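Local atomic coordinates of response regulator receiver domain protein (CheY) (Rhodospirillum rubrum, PDB entry 3HEB), a protein that probably acts as a phosphorylation-dependent switch in two-component signal transduction, taking up a phosphoryl group on its CheY-like receiver domain. Residues V5-E11 and N31-T37. Sequence-based numbering, arbitrary orientation.
Sequences VTIVMIE and NEIIAFT
Val-8 meets two side chains of the neighbouring strand through its two methyls: CG2 lies alongside CG2 of Ile-34 at 3.8 Å, both pointing the same way, while CG1 reaches the edge of the Phe-36 ring, in its plane, 3.8 Å from CE2. CG1 can do so because it stands anti to the backbone N (chi1 178°). Helix 39-47 packs over this face, with Tyr-45 touching both Val-8 and Phe-36. On the other face, CB of Ile-7 rests against CG1 of Ile-33, and the selenomethionine Met-9, bent at chi3 (66°), brings its CE to 3.8 Å from CB of Ala-35, the single methyl that this bent end meets. Met-9 and Ile-33 pack on helix 14-26, Ile-7 on Phe-136 of helix 122-136. The beta-branching of Ile-7, Val-8, Ile-33 and Ile-34 is compatible with the extended strand, and five backbone hydrogen bonds join the parallel pair, from Ile-7 N to Glu-32 O (2.9 Å) through to Glu-11 N and Phe-36 O. At the N-terminal end this ladder gives way to a side-chain bond: Asn-31 ND2 donates to Val-5 O at 3.0 Å, nearly straight (167°) and close to its amide plane. At the other end the Glu-11 side chain leaves away from 31-37; OE1 forms a salt bridge with Lys-118, and OE2 accepts from Asp-13 N beside Asp-66, the predicted phosphorylation site. Within this beta-alpha-beta unit, the strand pair's apolar faces thus receive helices, while its acidic end is consistent with a receiver domain's phosphoacceptor pocket.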
loop_
_atom_site.group_PDB
_atom_site.type_symbol
_atom_site.label_atom_id
_atom_site.label_comp_id
_atom_site.label_asym_id
_atom_site.label_seq_id
_atom_site.Cartn_x
_atom_site.Cartn_y
_atom_site.Cartn_z
ATOM N N VAL A 5 11.686 -10.737 -6.911
ATOM C CA VAL A 5 10.394 -10.425 -6.223
ATOM C C VAL A 5 9.309 -11.422 -6.633
ATOM O O VAL A 5 8.977 -11.558 -7.812
ATOM C CB VAL A 5 9.921 -8.997 -6.556
ATOM C CG1 VAL A 5 8.687 -8.643 -5.717
ATOM C CG2 VAL A 5 11.045 -8.005 -6.306
ATOM N N THR A 6 8.761 -12.126 -5.653
ATOM C CA THR A 6 7.731 -13.119 -5.919
ATOM C C THR A 6 6.340 -12.636 -5.517
ATOM O O THR A 6 6.154 -12.062 -4.436
ATOM C CB THR A 6 7.997 -14.414 -5.140
ATOM O OG1 THR A 6 8.026 -14.119 -3.739
ATOM C CG2 THR A 6 9.314 -15.022 -5.532
ATOM N N ILE A 7 5.365 -12.864 -6.388
ATOM C CA ILE A 7 3.989 -12.496 -6.086
ATOM C C ILE A 7 3.296 -13.757 -5.585
ATOM O O ILE A 7 3.256 -14.762 -6.293
ATOM C CB ILE A 7 3.259 -11.974 -7.333
ATOM C CG1 ILE A 7 3.943 -10.693 -7.823
ATOM C CG2 ILE A 7 1.802 -11.724 -7.009
ATOM C CD1 ILE A 7 3.401 -10.159 -9.111
ATOM N N VAL A 8 2.792 -13.719 -4.355
ATOM C CA VAL A 8 2.104 -14.870 -3.787
ATOM C C VAL A 8 0.604 -14.617 -3.846
ATOM O O VAL A 8 0.086 -13.770 -3.123
ATOM C CB VAL A 8 2.513 -15.112 -2.315
ATOM C CG1 VAL A 8 1.737 -16.292 -1.758
ATOM C CG2 VAL A 8 4.005 -15.382 -2.213
HETATM N N MSE A 9 -0.093 -15.342 -4.715
HETATM C CA MSE A 9 -1.535 -15.166 -4.856
HETATM C C MSE A 9 -2.325 -16.184 -4.030
HETATM O O MSE A 9 -2.252 -17.391 -4.274
HETATM C CB MSE A 9 -1.930 -15.257 -6.338
HETATM C CG MSE A 9 -3.425 -15.138 -6.621
HETATM SE SE MSE A 9 -3.800 -15.013 -8.398
HETATM C CE MSE A 9 -3.270 -16.616 -8.954
ATOM N N ILE A 10 -3.058 -15.684 -3.039
ATOM C CA ILE A 10 -3.885 -16.528 -2.176
ATOM C C ILE A 10 -5.358 -16.297 -2.554
ATOM O O ILE A 10 -6.029 -15.388 -2.053
ATOM C CB ILE A 10 -3.651 -16.195 -0.682
ATOM C CG1 ILE A 10 -2.153 -16.302 -0.356
ATOM C CG2 ILE A 10 -4.461 -17.153 0.202
ATOM C CD1 ILE A 10 -1.789 -15.841 1.053
ATOM N N GLU A 11 -5.846 -17.131 -3.459
ATOM C CA GLU A 11 -7.206 -17.026 -3.958
ATOM C C GLU A 11 -7.735 -18.438 -4.187
ATOM O O GLU A 11 -7.031 -19.277 -4.740
ATOM C CB GLU A 11 -7.185 -16.234 -5.272
ATOM C CG GLU A 11 -8.512 -16.171 -6.008
ATOM C CD GLU A 11 -9.565 -15.396 -5.253
ATOM O OE1 GLU A 11 -9.425 -14.162 -5.132
ATOM O OE2 GLU A 11 -10.532 -16.025 -4.775
ATOM N N ASN A 31 7.041 -11.376 -13.227
ATOM C CA ASN A 31 7.449 -11.969 -11.958
ATOM C C ASN A 31 6.815 -13.329 -11.671
ATOM O O ASN A 31 5.689 -13.618 -12.083
ATOM C CB ASN A 31 7.136 -11.021 -10.792
ATOM C CG ASN A 31 7.897 -9.713 -10.886
ATOM O OD1 ASN A 31 7.628 -8.886 -11.759
ATOM N ND2 ASN A 31 8.864 -9.522 -9.989
ATOM N N GLU A 32 7.565 -14.169 -10.963
ATOM C CA GLU A 32 7.083 -15.484 -10.586
ATOM C C GLU A 32 5.856 -15.294 -9.705
ATOM O O GLU A 32 5.842 -14.437 -8.820
ATOM C CB GLU A 32 8.160 -16.236 -9.800
ATOM C CG GLU A 32 8.791 -15.400 -8.674
ATOM C CD GLU A 32 10.091 -14.683 -9.086
ATOM O OE1 GLU A 32 11.160 -15.347 -9.084
ATOM O OE2 GLU A 32 10.043 -13.467 -9.411
ATOM N N ILE A 33 4.820 -16.083 -9.966
ATOM C CA ILE A 33 3.604 -16.026 -9.179
ATOM C C ILE A 33 3.344 -17.425 -8.673
ATOM O O ILE A 33 3.183 -18.350 -9.471
ATOM C CB ILE A 33 2.388 -15.619 -10.018
ATOM C CG1 ILE A 33 2.481 -14.145 -10.402
ATOM C CG2 ILE A 33 1.109 -15.893 -9.232
ATOM C CD1 ILE A 33 1.438 -13.726 -11.419
ATOM N N ILE A 34 3.327 -17.588 -7.354
ATOM C CA ILE A 34 3.045 -18.886 -6.765
ATOM C C ILE A 34 1.646 -18.764 -6.152
ATOM O O ILE A 34 1.399 -17.923 -5.279
ATOM C CB ILE A 34 4.118 -19.283 -5.715
ATOM C CG1 ILE A 34 3.804 -20.670 -5.158
ATOM C CG2 ILE A 34 4.182 -18.276 -4.602
ATOM C CD1 ILE A 34 4.927 -21.268 -4.361
ATOM N N ALA A 35 0.729 -19.589 -6.655
ATOM C CA ALA A 35 -0.668 -19.575 -6.233
ATOM C C ALA A 35 -1.073 -20.644 -5.220
ATOM O O ALA A 35 -0.612 -21.781 -5.273
ATOM C CB ALA A 35 -1.557 -19.681 -7.459
ATOM N N PHE A 36 -1.950 -20.265 -4.299
ATOM C CA PHE A 36 -2.459 -21.182 -3.288
ATOM C C PHE A 36 -3.973 -21.012 -3.260
ATOM O O PHE A 36 -4.470 -19.885 -3.180
ATOM C CB PHE A 36 -1.872 -20.860 -1.907
ATOM C CG PHE A 36 -0.386 -21.029 -1.832
ATOM C CD1 PHE A 36 0.192 -22.290 -1.970
ATOM C CD2 PHE A 36 0.442 -19.925 -1.680
ATOM C CE1 PHE A 36 1.575 -22.445 -1.966
ATOM C CE2 PHE A 36 1.824 -20.065 -1.675
ATOM C CZ PHE A 36 2.395 -21.328 -1.819
ATOM N N THR A 37 -4.708 -22.120 -3.331
ATOM C CA THR A 37 -6.161 -22.045 -3.319
ATOM C C THR A 37 -6.772 -22.250 -1.938
ATOM O O THR A 37 -7.991 -22.269 -1.794
ATOM C CB THR A 37 -6.789 -23.041 -4.323
ATOM O OG1 THR A 37 -6.357 -24.375 -4.030
ATOM C CG2 THR A 37 -6.369 -22.681 -5.736
#